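Local coordinates for Alr1585 protein (PDB 5C2I) that probably acts as a haem-dependent dye-decolorizing (DyP-type) peroxidase, using hydrogen peroxide to oxidise dyes and other aromatic substrates, at residues K8-D13 / A232-I237; V44-Q49 / A177-R182; G90-N95 / I154-I159; D224-D229 / T311-Y316. The protein carries 1 engineered substitution. One frame throughout, in Å; residues are numbered along the deposited sequence.

Contact 1 (K8-D13 / A232-I237); sequences KNLPED and APLDSI
K8 and L10, where the chain leaves the N-terminal helix 4-8, settle on P233, D235 and the loop round them, which forms a short 3-10 turn at 234-236. This joins the N-terminal arm of the peroxidase to the loop leading into strand 239-240, and it rests on packing and one stretched ion pair.

Take K8 outward from the backbone. Its CB stands 4.0 Å from D235 OD2, and CG comes much closer, 3.1 Å from that same OD2. CD passes 4.1 Å from OD2 as the chain runs on extended. A bend at the last torsion (chi4 -87°) then sets NZ 4.0 Å from OD2, so the salt bridge is a long one; E4 offers NZ a second, weak partner. The two side chains cross obliquely, with OD2 against the aliphatic part of the lysine. Backbone bonding between D235 and L7 ties the turn to the helix as well.

Further on, L10 wraps the A232 carbonyl: CD2 lies 3.5 Å from A232 O, with CB, CG and CD1 close behind. That buried oxygen has no hydrogen-bond partner in the model. L10 CD1 also reaches L234 CG. Between the two patches P233 presses its CB to 3.3 Å from K8 O, while P233 O takes bonds from both S236 N and S236 OG, the latter at 2.7 Å.

Contact 2 (V44-Q49 / A177-R182); sequences VHLFLQ and AEIVHR
F47 has CG anti to its carbonyl carbon (chi1 -69°), and H181 has CG anti to its backbone N (chi1 -171°); with these torsions the two rings run out side by side from paired positions on neighbouring antiparallel strands. They meet obliquely, planes 45° apart, with H181 CD2 3.8 Å from F47 CD1. The F47 ring also meets Y256 and F144 edge-to-face, while H181 NE2 bonds to E183.

The strands, 42-50 and 177-189, lie inside the sheet of the first ferredoxin-like half of the DyP fold. Backbone bonds at F47 and Q49 hold them, among them F47 N to H181 O at 2.9 Å. V180 is the extra residue of a beta bulge: its N, rather than that of H181, gives the bond to F47 O, at 2.8 Å.

On the other face, which I179 shares, L46, L48 and R182 pack on helix 159-176. The extended R182 chain runs beside L46, its CG 3.9 Å from L46 CD2, and V44 CG1 sits over one face of the guanidinium, 3.7 Å from NE. D184 pairs with R182 NE. An alanine in place of R182 would probably leave D184 without its charged mate and open a gap beside L46 CD2 and the V44 methyls. R182 NH1 comes close to the same atom of R182 in the second subunit, so the D184 carboxylate probably offsets some of the repulsion between like charges where the two subunits meet.

Contact 3 (G90-N95 / I154-I159); sequences GDVFAN and IADDDI
V92 lies alongside I154 and squarely across D156, so one valine meets two residues of the neighbouring strand in different ways. Toward I154 the side chains point the same way, V92 CB resting 4.0 Å from I154 CG2. Toward D156 they cross at about a right angle: OD1 approaches V92 CG1 to 3.6 Å and sits just as near V92 CA. F93 goes the other way, meeting A155 through CB alone, 4.2 Å from A155 CB, while its ring leads off to H38.

Backbone bonds fix this register. F93 N gives to A155 O at 2.8 Å, A155 N returns one to F93 O, and I154 CA adds a CH...O contact to F93 O at 3.2 Å. Strand 93-98 is thereby stitched antiparallel to 150-156 and forms an outer strand of the chain's first sheet, in the dimeric alpha+beta barrel domain; V92 and I154 pack on helix 159-176.

D156 marks the end of its strand. CG stands anti to the backbone N (chi1 -157°), and chi2 of 82° turns OD1 to V92 and OD2 to D158 N, which it meets at 2.9 Å on its anti side, closing an Asx turn. An alanine in place of D156 would probably leave D158 N without this acceptor and the turn into helix 159-176 freer to move. D158 in turn is the N-cap of that helix, its OD1 taking the N-H of D161.

Contact 4 (D224-D229 / T311-Y316); sequences DFDKWD and TNNFNY
N313 lays its amide across the start of the K227 side chain, the two crossing at about a right angle with OD1 3.4 Å from K227 CB. CG anti to the backbone N (chi1 -173°) sends the amide over to the 224-229 loop, where both of its ends are used. ND2 gives an almost straight bond to D226 OD1, 2.8 Å away, meeting the carboxylate on its syn side but 30° out of its plane. OD1 accepts from K227 N at 2.9 Å and also from a water that bridges to W228 O.

Two loops of the C-terminal half of the peroxidase are joined in this way, with no regular strand or helix in either. The 311-316 loop is shaped by an ST turn, in which N313 N bonds to T311 OG1, and by an inverse gamma turn centred on N313 itself. Beyond it N315 returns to the same lysine: its ND2 reaches K227 O at 2.9 Å, in the carbonyl plane on a lone pair.

W228 is the buried residue of its loop, turned toward 311-316. Its CB packs 3.5 Å from F314 O, and its ring meets the N312 amide obliquely, planes 73° apart, with a second water accepting from W228 NE1 and, weakly, N312 ND2. R337 makes cation-pi contacts with both W228 and F314 and bonds to N312 OD1; the N312 side chain comes within about 5 Å of the haem.

Overall arrangement
Contacts 2 and 3 are buried pieces of one sheet: strands 42-50 and 150-156 are neighbours in it, V44 N lies 2.7 Å from I154 O in a probable hydrogen bond, and both contacts pack on helix 159-176 and touch the second subunit. Regular backbone bonding does the work there. Contacts 1 and 4 are only partly buried and join loops, contact 1 by packing and a long ion pair, contact 4 by asparagine side chains and waters, with N312 close to the haem. Segments 224-229 and 232-237 nearly adjoin in sequence, though the centres of contacts 1 and 4 lie about 18 Å apart. Contacts 2 and 4, with centres about 41 Å apart, sit on opposite sides of the chain's centre.

Contact 1 (K8-D13 / A232-I237)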
loop_
_atom_site.group_PDB
_atom_site.type_symbol
_atom_site.label_atom_id
_atom_site.label_comp_id
_atom_site.label_asym_id
_atom_site.label_seq_id
_atom_site.Cartn_x
_atom_site.Cartn_y
_atom_site.Cartn_z
ATOM N N LYS A 8 35.578 1.304 -31.096
ATOM C CA LYS A 8 35.865 -0.104 -30.839
ATOM C C LYS A 8 36.259 -0.396 -29.407
ATOM O O LYS A 8 36.356 -1.555 -29.043
ATOM C CB LYS A 8 36.969 -0.607 -31.770
ATOM C CG LYS A 8 36.481 -0.835 -33.182
ATOM C CD LYS A 8 37.558 -1.388 -34.086
ATOM C CE LYS A 8 37.163 -1.354 -35.549
ATOM N NZ LYS A 8 36.411 -2.564 -35.957
ATOM N N ASN A 9 36.520 0.636 -28.607
ATOM C CA ASN A 9 37.018 0.452 -27.240
ATOM C C ASN A 9 36.338 1.355 -26.227
ATOM O O ASN A 9 36.578 2.569 -26.224
ATOM C CB ASN A 9 38.512 0.794 -27.157
ATOM C CG ASN A 9 39.356 -0.087 -28.041
ATOM O OD1 ASN A 9 39.618 -1.225 -27.702
ATOM N ND2 ASN A 9 39.770 0.432 -29.185
ATOM N N LEU A 10 35.543 0.779 -25.349
ATOM C CA LEU A 10 34.863 1.557 -24.317
ATOM C C LEU A 10 35.896 1.980 -23.273
ATOM O O LEU A 10 36.745 1.186 -22.901
ATOM C CB LEU A 10 33.762 0.712 -23.672
ATOM C CG LEU A 10 32.706 1.470 -22.862
ATOM C CD1 LEU A 10 31.804 2.275 -23.817
ATOM C CD2 LEU A 10 31.904 0.516 -22.006
ATOM N N PRO A 11 35.816 3.219 -22.784
ATOM C CA PRO A 11 36.642 3.517 -21.620
ATOM C C PRO A 11 36.377 2.554 -20.422
ATOM O O PRO A 11 35.288 1.969 -20.288
ATOM C CB PRO A 11 36.254 4.945 -21.251
ATOM C CG PRO A 11 35.554 5.505 -22.434
ATOM C CD PRO A 11 34.931 4.340 -23.152
ATOM N N GLU A 12 37.386 2.405 -19.568
ATOM C CA GLU A 12 37.333 1.450 -18.472
ATOM C C GLU A 12 36.100 1.603 -17.582
ATOM O O GLU A 12 35.573 0.631 -17.075
ATOM C CB GLU A 12 38.604 1.608 -17.620
ATOM C CG GLU A 12 38.723 0.646 -16.457
ATOM C CD GLU A 12 38.763 -0.809 -16.899
ATOM O OE1 GLU A 12 39.050 -1.110 -18.092
ATOM O OE2 GLU A 12 38.549 -1.664 -16.020
ATOM N N ASP A 13 35.671 2.838 -17.347
ATOM C CA ASP A 13 34.493 3.093 -16.501
ATOM C C ASP A 13 33.264 3.446 -17.297
ATOM O O ASP A 13 32.256 3.900 -16.723
ATOM C CB ASP A 13 34.771 4.213 -15.477
ATOM C CG ASP A 13 35.763 3.797 -14.460
ATOM O OD1 ASP A 13 35.941 2.601 -14.237
ATOM O OD2 ASP A 13 36.416 4.684 -13.910
ATOM N N ALA A 232 30.608 -3.252 -23.253
ATOM C CA ALA A 232 30.640 -3.485 -24.703
ATOM C C ALA A 232 31.103 -2.216 -25.416
ATOM O O ALA A 232 30.895 -1.103 -24.905
ATOM C CB ALA A 232 29.270 -3.879 -25.206
ATOM N N PRO A 233 31.759 -2.372 -26.589
ATOM C CA PRO A 233 32.212 -1.189 -27.324
ATOM C C PRO A 233 31.030 -0.501 -27.962
ATOM O O PRO A 233 30.027 -1.148 -28.288
ATOM C CB PRO A 233 33.147 -1.773 -28.376
ATOM C CG PRO A 233 32.657 -3.148 -28.597
ATOM C CD PRO A 233 32.086 -3.616 -27.280
ATOM N N LEU A 234 31.161 0.787 -28.208
ATOM C CA LEU A 234 30.104 1.540 -28.854
ATOM C C LEU A 234 29.711 1.004 -30.221
ATOM O O LEU A 234 28.554 1.087 -30.568
ATOM C CB LEU A 234 30.427 3.035 -28.940
ATOM C CG LEU A 234 30.390 3.803 -27.609
ATOM C CD1 LEU A 234 30.847 5.231 -27.888
ATOM C CD2 LEU A 234 29.016 3.807 -27.001
ATOM N N ASP A 235 30.654 0.434 -30.952
ATOM C CA ASP A 235 30.333 -0.109 -32.277
ATOM C C ASP A 235 29.514 -1.397 -32.267
ATOM O O ASP A 235 29.111 -1.869 -33.334
ATOM C CB ASP A 235 31.574 -0.217 -33.170
ATOM C CG ASP A 235 32.514 -1.300 -32.775
ATOM O OD1 ASP A 235 32.306 -2.039 -31.814
ATOM O OD2 ASP A 235 33.498 -1.447 -33.486
ATOM N N SER A 236 29.205 -1.920 -31.076
ATOM C CA SER A 236 28.282 -3.023 -30.953
ATOM C C SER A 236 26.819 -2.551 -30.854
ATOM O O SER A 236 25.896 -3.367 -30.880
ATOM C CB SER A 236 28.617 -3.928 -29.770
ATOM O OG SER A 236 28.260 -3.224 -28.587
ATOM N N ILE A 237 26.609 -1.242 -30.801
ATOM C CA ILE A 237 25.259 -0.718 -30.733
ATOM C C ILE A 237 25.015 0.516 -31.638
ATOM O O ILE A 237 23.892 0.691 -32.127
ATOM C CB ILE A 237 24.872 -0.423 -29.251
ATOM C CG1 ILE A 237 23.390 -0.187 -29.074
ATOM C CG2 ILE A 237 25.667 0.758 -28.662
ATOM C CD1 ILE A 237 22.930 -0.139 -27.624
#

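Contact 2 (V44-Q49 / A177-R182)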
loop_
_atom_site.group_PDB
_atom_site.type_symbol
_atom_site.label_atom_id
_atom_site.label_comp_id
_atom_site.label_asym_id
_atom_site.label_seq_id
_atom_site.Cartn_x
_atom_site.Cartn_y
_atom_site.Cartn_z
ATOM N N VAL A 44 4.050 4.415 -24.331
ATOM C CA VAL A 44 3.085 4.295 -25.435
ATOM C C VAL A 44 3.899 4.129 -26.699
ATOM O O VAL A 44 4.863 4.882 -26.948
ATOM C CB VAL A 44 2.151 5.508 -25.522
ATOM C CG1 VAL A 44 1.235 5.435 -26.736
ATOM C CG2 VAL A 44 1.327 5.665 -24.228
ATOM N N HIS A 45 3.504 3.147 -27.493
ATOM C CA HIS A 45 4.117 2.861 -28.780
ATOM C C HIS A 45 3.071 3.113 -29.852
ATOM O O HIS A 45 2.024 2.459 -29.847
ATOM C CB HIS A 45 4.543 1.391 -28.840
ATOM C CG HIS A 45 5.581 1.019 -27.837
ATOM N ND1 HIS A 45 5.859 -0.295 -27.536
ATOM C CD2 HIS A 45 6.370 1.771 -27.028
ATOM C CE1 HIS A 45 6.813 -0.333 -26.620
ATOM N NE2 HIS A 45 7.124 0.906 -26.287
ATOM N N LEU A 46 3.336 4.074 -30.745
ATOM C CA LEU A 46 2.436 4.386 -31.861
ATOM C C LEU A 46 3.114 4.029 -33.170
ATOM O O LEU A 46 4.140 4.613 -33.535
ATOM C CB LEU A 46 2.059 5.852 -31.844
ATOM C CG LEU A 46 1.489 6.439 -30.581
ATOM C CD1 LEU A 46 1.318 7.953 -30.707
ATOM C CD2 LEU A 46 0.169 5.757 -30.231
ATOM N N PHE A 47 2.539 3.061 -33.875
ATOM C CA PHE A 47 3.047 2.639 -35.163
ATOM C C PHE A 47 2.316 3.404 -36.240
ATOM O O PHE A 47 1.083 3.464 -36.241
ATOM C CB PHE A 47 2.852 1.140 -35.371
ATOM C CG PHE A 47 3.726 0.309 -34.486
ATOM C CD1 PHE A 47 3.325 -0.016 -33.192
ATOM C CD2 PHE A 47 4.938 -0.111 -34.921
ATOM C CE1 PHE A 47 4.140 -0.777 -32.360
ATOM C CE2 PHE A 47 5.786 -0.833 -34.094
ATOM C CZ PHE A 47 5.380 -1.191 -32.829
ATOM N N LEU A 48 3.073 3.984 -37.157
ATOM C CA LEU A 48 2.558 4.909 -38.126
ATOM C C LEU A 48 2.727 4.473 -39.537
ATOM O O LEU A 48 3.730 3.892 -39.890
ATOM C CB LEU A 48 3.293 6.244 -38.008
ATOM C CG LEU A 48 3.396 6.844 -36.629
ATOM C CD1 LEU A 48 4.135 8.187 -36.748
ATOM C CD2 LEU A 48 2.026 7.053 -36.000
ATOM N N GLN A 49 1.718 4.780 -40.345
ATOM C CA GLN A 49 1.810 4.788 -41.801
ATOM C C GLN A 49 1.432 6.184 -42.280
ATOM O O GLN A 49 0.282 6.658 -42.073
ATOM C CB GLN A 49 0.860 3.797 -42.416
ATOM C CG GLN A 49 0.961 3.655 -43.920
ATOM C CD GLN A 49 -0.059 2.641 -44.421
ATOM O OE1 GLN A 49 -1.080 3.002 -44.945
ATOM N NE2 GLN A 49 0.216 1.371 -44.216
ATOM N N ALA A 177 -0.770 11.128 -40.671
ATOM C CA ALA A 177 -0.429 9.710 -40.513
ATOM C C ALA A 177 -1.617 8.924 -40.000
ATOM O O ALA A 177 -2.406 9.447 -39.213
ATOM C CB ALA A 177 0.728 9.547 -39.542
ATOM N N GLU A 178 -1.707 7.674 -40.421
ATOM C CA GLU A 178 -2.583 6.701 -39.801
ATOM C C GLU A 178 -1.825 6.076 -38.651
ATOM O O GLU A 178 -0.665 5.685 -38.810
ATOM C CB GLU A 178 -2.944 5.586 -40.788
ATOM C CG GLU A 178 -3.699 6.060 -42.022
ATOM C CD GLU A 178 -5.063 6.628 -41.689
ATOM O OE1 GLU A 178 -5.631 6.218 -40.663
ATOM O OE2 GLU A 178 -5.550 7.509 -42.427
ATOM N N ILE A 179 -2.447 6.000 -37.491
ATOM C CA ILE A 179 -1.884 5.222 -36.409
ATOM C C ILE A 179 -2.415 3.809 -36.621
ATOM O O ILE A 179 -3.595 3.558 -36.380
ATOM C CB ILE A 179 -2.288 5.813 -35.050
ATOM C CG1 ILE A 179 -1.691 7.231 -34.898
ATOM C CG2 ILE A 179 -1.837 4.911 -33.938
ATOM C CD1 ILE A 179 -2.217 8.007 -33.712
ATOM N N VAL A 180 -1.568 2.913 -37.093
ATOM C CA VAL A 180 -2.039 1.587 -37.506
ATOM C C VAL A 180 -2.041 0.610 -36.339
ATOM O O VAL A 180 -2.685 -0.433 -36.401
ATOM C CB VAL A 180 -1.243 1.016 -38.719
ATOM C CG1 VAL A 180 -1.374 1.947 -39.918
ATOM C CG2 VAL A 180 0.220 0.760 -38.378
ATOM N N HIS A 181 -1.302 0.935 -35.288
ATOM C CA HIS A 181 -1.234 0.082 -34.117
ATOM C C HIS A 181 -0.763 0.877 -32.917
ATOM O O HIS A 181 0.056 1.805 -33.073
ATOM C CB HIS A 181 -0.304 -1.100 -34.376
ATOM C CG HIS A 181 -0.348 -2.116 -33.307
ATOM N ND1 HIS A 181 -1.501 -2.797 -32.998
ATOM C CD2 HIS A 181 0.569 -2.483 -32.386
ATOM C CE1 HIS A 181 -1.266 -3.607 -31.978
ATOM N NE2 HIS A 181 -0.020 -3.431 -31.587
ATOM N N ARG A 182 -1.277 0.521 -31.734
ATOM C CA ARG A 182 -0.821 1.106 -30.472
ATOM C C ARG A 182 -0.577 0.014 -29.435
ATOM O O ARG A 182 -1.370 -0.927 -29.307
ATOM C CB ARG A 182 -1.830 2.123 -29.941
ATOM C CG ARG A 182 -1.501 2.707 -28.577
ATOM C CD ARG A 182 -2.454 3.820 -28.134
ATOM N NE ARG A 182 -2.261 4.180 -26.729
ATOM C CZ ARG A 182 -2.540 5.342 -26.180
ATOM N NH1 ARG A 182 -2.994 6.367 -26.896
ATOM N NH2 ARG A 182 -2.327 5.490 -24.881
#

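Contact 3 (G90-N95 / I154-I159)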
loop_
_atom_site.group_PDB
_atom_site.type_symbol
_atom_site.label_atom_id
_atom_site.label_comp_id
_atom_site.label_asym_id
_atom_site.label_seq_id
_atom_site.Cartn_x
_atom_site.Cartn_y
_atom_site.Cartn_z
ATOM N N GLY A 90 11.461 15.149 -14.946
ATOM C CA GLY A 90 11.709 15.794 -16.221
ATOM C C GLY A 90 10.517 15.748 -17.160
ATOM O O GLY A 90 9.408 15.375 -16.781
ATOM N N ASP A 91 10.762 16.172 -18.384
ATOM C CA ASP A 91 9.787 16.053 -19.460
ATOM C C ASP A 91 9.495 14.570 -19.705
ATOM O O ASP A 91 10.249 13.688 -19.256
ATOM C CB ASP A 91 10.374 16.626 -20.754
ATOM C CG ASP A 91 10.655 18.121 -20.689
ATOM O OD1 ASP A 91 10.010 18.841 -19.901
ATOM O OD2 ASP A 91 11.542 18.569 -21.444
ATOM N N VAL A 92 8.432 14.285 -20.462
ATOM C CA VAL A 92 8.258 12.948 -21.004
ATOM C C VAL A 92 9.486 12.552 -21.774
ATOM O O VAL A 92 10.213 13.395 -22.319
ATOM C CB VAL A 92 7.029 12.781 -21.970
ATOM C CG1 VAL A 92 5.737 12.889 -21.207
ATOM C CG2 VAL A 92 7.050 13.749 -23.113
ATOM N N PHE A 93 9.704 11.259 -21.852
ATOM C CA PHE A 93 10.756 10.698 -22.671
ATOM C C PHE A 93 10.192 10.378 -24.049
ATOM O O PHE A 93 9.075 9.854 -24.156
ATOM C CB PHE A 93 11.295 9.398 -22.036
ATOM C CG PHE A 93 12.409 8.785 -22.825
ATOM C CD1 PHE A 93 12.123 7.944 -23.911
ATOM C CD2 PHE A 93 13.713 9.205 -22.625
ATOM C CE1 PHE A 93 13.132 7.534 -24.756
ATOM C CE2 PHE A 93 14.743 8.718 -23.421
ATOM C CZ PHE A 93 14.445 7.877 -24.475
ATOM N N ALA A 94 10.942 10.653 -25.115
ATOM C CA ALA A 94 10.460 10.276 -26.464
ATOM C C ALA A 94 11.575 9.788 -27.395
ATOM O O ALA A 94 12.665 10.402 -27.457
ATOM C CB ALA A 94 9.706 11.437 -27.100
ATOM N N ASN A 95 11.250 8.761 -28.179
ATOM C CA ASN A 95 12.067 8.282 -29.278
ATOM C C ASN A 95 11.237 8.375 -30.564
ATOM O O ASN A 95 9.990 8.339 -30.542
ATOM C CB ASN A 95 12.418 6.797 -29.152
ATOM C CG ASN A 95 13.542 6.462 -28.208
ATOM O OD1 ASN A 95 13.427 5.510 -27.427
ATOM N ND2 ASN A 95 14.677 7.163 -28.317
ATOM N N ILE A 154 6.752 7.127 -26.509
ATOM C CA ILE A 154 6.657 8.132 -25.462
ATOM C C ILE A 154 6.515 7.457 -24.109
ATOM O O ILE A 154 5.758 6.499 -23.985
ATOM C CB ILE A 154 5.429 9.057 -25.663
ATOM C CG1 ILE A 154 5.444 9.643 -27.084
ATOM C CG2 ILE A 154 5.493 10.243 -24.694
ATOM C CD1 ILE A 154 4.527 8.917 -27.983
ATOM N N ALA A 155 7.284 7.905 -23.114
ATOM C CA ALA A 155 7.338 7.241 -21.844
ATOM C C ALA A 155 7.407 8.207 -20.670
ATOM O O ALA A 155 7.938 9.312 -20.777
ATOM C CB ALA A 155 8.521 6.235 -21.810
ATOM N N ASP A 156 6.842 7.782 -19.559
ATOM C CA ASP A 156 6.757 8.599 -18.385
ATOM C C ASP A 156 6.350 7.709 -17.198
ATOM O O ASP A 156 5.686 6.711 -17.386
ATOM C CB ASP A 156 5.718 9.700 -18.532
ATOM C CG ASP A 156 5.998 10.883 -17.596
ATOM O OD1 ASP A 156 6.842 11.748 -17.960
ATOM O OD2 ASP A 156 5.468 10.920 -16.466
ATOM N N ASP A 157 6.759 8.099 -15.987
ATOM C CA ASP A 157 6.296 7.374 -14.787
ATOM C C ASP A 157 4.837 7.662 -14.406
ATOM O O ASP A 157 4.205 6.814 -13.780
ATOM C CB ASP A 157 7.191 7.708 -13.597
ATOM C CG ASP A 157 8.607 7.120 -13.755
ATOM O OD1 ASP A 157 8.785 6.042 -14.307
ATOM O OD2 ASP A 157 9.534 7.783 -13.278
ATOM N N ASP A 158 4.332 8.842 -14.746
ATOM C CA ASP A 158 2.972 9.242 -14.392
ATOM C C ASP A 158 2.042 8.841 -15.575
ATOM O O ASP A 158 2.030 9.496 -16.606
ATOM C CB ASP A 158 2.919 10.745 -14.152
ATOM C CG ASP A 158 1.496 11.267 -13.796
ATOM O OD1 ASP A 158 0.471 10.673 -14.143
ATOM O OD2 ASP A 158 1.394 12.376 -13.228
ATOM N N ILE A 159 1.318 7.742 -15.410
ATOM C CA ILE A 159 0.519 7.203 -16.549
ATOM C C ILE A 159 -0.557 8.200 -17.028
ATOM O O ILE A 159 -0.695 8.423 -18.200
ATOM C CB ILE A 159 -0.070 5.809 -16.212
ATOM C CG1 ILE A 159 -0.804 5.203 -17.397
ATOM C CG2 ILE A 159 -1.018 5.844 -15.025
ATOM C CD1 ILE A 159 -0.019 5.129 -18.684
#

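Contact 4 (D224-D229 / T311-Y316)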
loop_
_atom_site.group_PDB
_atom_site.type_symbol
_atom_site.label_atom_id
_atom_site.label_comp_id
_atom_site.label_asym_id
_atom_site.label_seq_id
_atom_site.Cartn_x
_atom_site.Cartn_y
_atom_site.Cartn_z
ATOM N N ASP A 224 33.725 -6.848 -8.955
ATOM C CA ASP A 224 34.689 -6.251 -9.874
ATOM C C ASP A 224 34.740 -6.951 -11.267
ATOM O O ASP A 224 35.790 -6.939 -11.926
ATOM C CB ASP A 224 36.065 -6.278 -9.251
ATOM C CG ASP A 224 37.034 -5.239 -9.861
ATOM O OD1 ASP A 224 36.627 -4.178 -10.371
ATOM O OD2 ASP A 224 38.250 -5.533 -9.812
ATOM N N PHE A 225 33.643 -7.544 -11.672
ATOM C CA PHE A 225 33.517 -8.260 -12.997
ATOM C C PHE A 225 34.510 -9.407 -13.114
ATOM O O PHE A 225 34.994 -9.676 -14.197
ATOM C CB PHE A 225 33.776 -7.286 -14.183
ATOM C CG PHE A 225 32.826 -6.124 -14.269
ATOM C CD1 PHE A 225 31.488 -6.222 -13.890
ATOM C CD2 PHE A 225 33.273 -4.910 -14.814
ATOM C CE1 PHE A 225 30.653 -5.112 -13.995
ATOM C CE2 PHE A 225 32.436 -3.810 -14.913
ATOM C CZ PHE A 225 31.109 -3.920 -14.525
ATOM N N ASP A 226 34.870 -10.050 -12.012
ATOM C CA ASP A 226 35.944 -11.050 -12.084
ATOM C C ASP A 226 35.581 -12.344 -12.835
ATOM O O ASP A 226 36.486 -13.097 -13.183
ATOM C CB ASP A 226 36.614 -11.299 -10.737
ATOM C CG ASP A 226 35.747 -11.949 -9.699
ATOM O OD1 ASP A 226 34.692 -12.493 -9.964
ATOM O OD2 ASP A 226 36.222 -11.922 -8.535
ATOM N N LYS A 227 34.308 -12.594 -13.093
ATOM C CA LYS A 227 33.907 -13.757 -13.918
ATOM C C LYS A 227 33.327 -13.419 -15.298
ATOM O O LYS A 227 33.292 -14.270 -16.200
ATOM C CB LYS A 227 32.875 -14.602 -13.149
ATOM C CG LYS A 227 33.418 -15.185 -11.852
ATOM C CD LYS A 227 34.475 -16.245 -12.139
ATOM C CE LYS A 227 35.263 -16.573 -10.869
ATOM N NZ LYS A 227 34.392 -17.366 -9.983
ATOM N N TRP A 228 32.837 -12.211 -15.466
ATOM C CA TRP A 228 32.192 -11.780 -16.706
ATOM C C TRP A 228 32.302 -10.273 -16.812
ATOM O O TRP A 228 31.964 -9.567 -15.857
ATOM C CB TRP A 228 30.700 -12.144 -16.727
ATOM C CG TRP A 228 29.922 -11.518 -17.823
ATOM C CD1 TRP A 228 29.033 -10.462 -17.714
ATOM C CD2 TRP A 228 29.954 -11.855 -19.235
ATOM N NE1 TRP A 228 28.482 -10.192 -18.938
ATOM C CE2 TRP A 228 29.029 -11.016 -19.887
ATOM C CE3 TRP A 228 30.616 -12.822 -19.984
ATOM C CZ2 TRP A 228 28.790 -11.080 -21.280
ATOM C CZ3 TRP A 228 30.366 -12.889 -21.368
ATOM C CH2 TRP A 228 29.495 -12.020 -21.984
ATOM N N ASP A 229 32.782 -9.796 -17.960
ATOM C CA ASP A 229 32.826 -8.361 -18.265
ATOM C C ASP A 229 31.607 -7.949 -19.096
ATOM O O ASP A 229 31.538 -8.256 -20.278
ATOM C CB ASP A 229 34.123 -8.056 -19.024
ATOM C CG ASP A 229 34.297 -6.577 -19.348
ATOM O OD1 ASP A 229 33.406 -5.754 -19.001
ATOM O OD2 ASP A 229 35.356 -6.251 -19.932
ATOM N N THR A 311 22.860 -11.781 -8.922
ATOM C CA THR A 311 24.202 -11.704 -9.451
ATOM C C THR A 311 24.227 -11.915 -10.975
ATOM O O THR A 311 23.422 -12.674 -11.512
ATOM C CB THR A 311 25.144 -12.713 -8.749
ATOM O OG1 THR A 311 26.497 -12.354 -9.047
ATOM C CG2 THR A 311 24.890 -14.147 -9.178
ATOM N N ASN A 312 25.173 -11.239 -11.635
ATOM C CA ASN A 312 25.544 -11.510 -13.022
ATOM C C ASN A 312 26.965 -11.949 -13.186
ATOM O O ASN A 312 27.480 -12.060 -14.326
ATOM C CB ASN A 312 25.247 -10.299 -13.914
ATOM C CG ASN A 312 25.038 -10.714 -15.367
ATOM O OD1 ASN A 312 24.444 -11.757 -15.643
ATOM N ND2 ASN A 312 25.567 -9.936 -16.270
ATOM N N ASN A 313 27.610 -12.225 -12.042
ATOM C CA ASN A 313 29.010 -12.457 -12.066
ATOM C C ASN A 313 29.272 -13.944 -12.176
ATOM O O ASN A 313 29.593 -14.601 -11.203
ATOM C CB ASN A 313 29.712 -11.895 -10.846
ATOM C CG ASN A 313 31.207 -11.997 -10.969
ATOM O OD1 ASN A 313 31.779 -11.600 -12.007
ATOM N ND2 ASN A 313 31.875 -12.472 -9.911
ATOM N N PHE A 314 29.153 -14.467 -13.387
ATOM C CA PHE A 314 29.451 -15.843 -13.573
ATOM C C PHE A 314 29.768 -16.109 -15.004
ATOM O O PHE A 314 29.489 -15.289 -15.902
ATOM C CB PHE A 314 28.271 -16.722 -13.134
ATOM C CG PHE A 314 27.019 -16.541 -13.948
ATOM C CD1 PHE A 314 26.118 -15.547 -13.653
ATOM C CD2 PHE A 314 26.767 -17.356 -15.045
ATOM C CE1 PHE A 314 24.982 -15.358 -14.430
ATOM C CE2 PHE A 314 25.642 -17.177 -15.810
ATOM C CZ PHE A 314 24.731 -16.164 -15.511
ATOM N N ASN A 315 30.373 -17.267 -15.193
ATOM C CA ASN A 315 30.518 -17.782 -16.528
ATOM C C ASN A 315 30.227 -19.277 -16.374
ATOM O O ASN A 315 29.780 -19.728 -15.312
ATOM C CB ASN A 315 31.900 -17.438 -17.101
ATOM C CG ASN A 315 33.034 -17.921 -16.220
ATOM O OD1 ASN A 315 33.040 -19.065 -15.808
ATOM N ND2 ASN A 315 33.959 -17.043 -15.871
ATOM N N TYR A 316 30.464 -20.046 -17.411
ATOM C CA TYR A 316 30.141 -21.459 -17.294
ATOM C C TYR A 316 31.418 -22.338 -17.179
ATOM O O TYR A 316 31.366 -23.572 -17.376
ATOM C CB TYR A 316 29.313 -21.854 -18.498
ATOM C CG TYR A 316 27.995 -21.094 -18.578
ATOM C CD1 TYR A 316 27.026 -21.262 -17.605
ATOM C CD2 TYR A 316 27.714 -20.230 -19.639
ATOM C CE1 TYR A 316 25.817 -20.582 -17.677
ATOM C CE2 TYR A 316 26.501 -19.520 -19.715
ATOM C CZ TYR A 316 25.571 -19.684 -18.733
ATOM O OH TYR A 316 24.371 -18.988 -18.805
HETATM O O HOH W 1 30.505 -9.678 -13.673
HETATM O O HOH W 2 26.088 -8.699 -19.249
#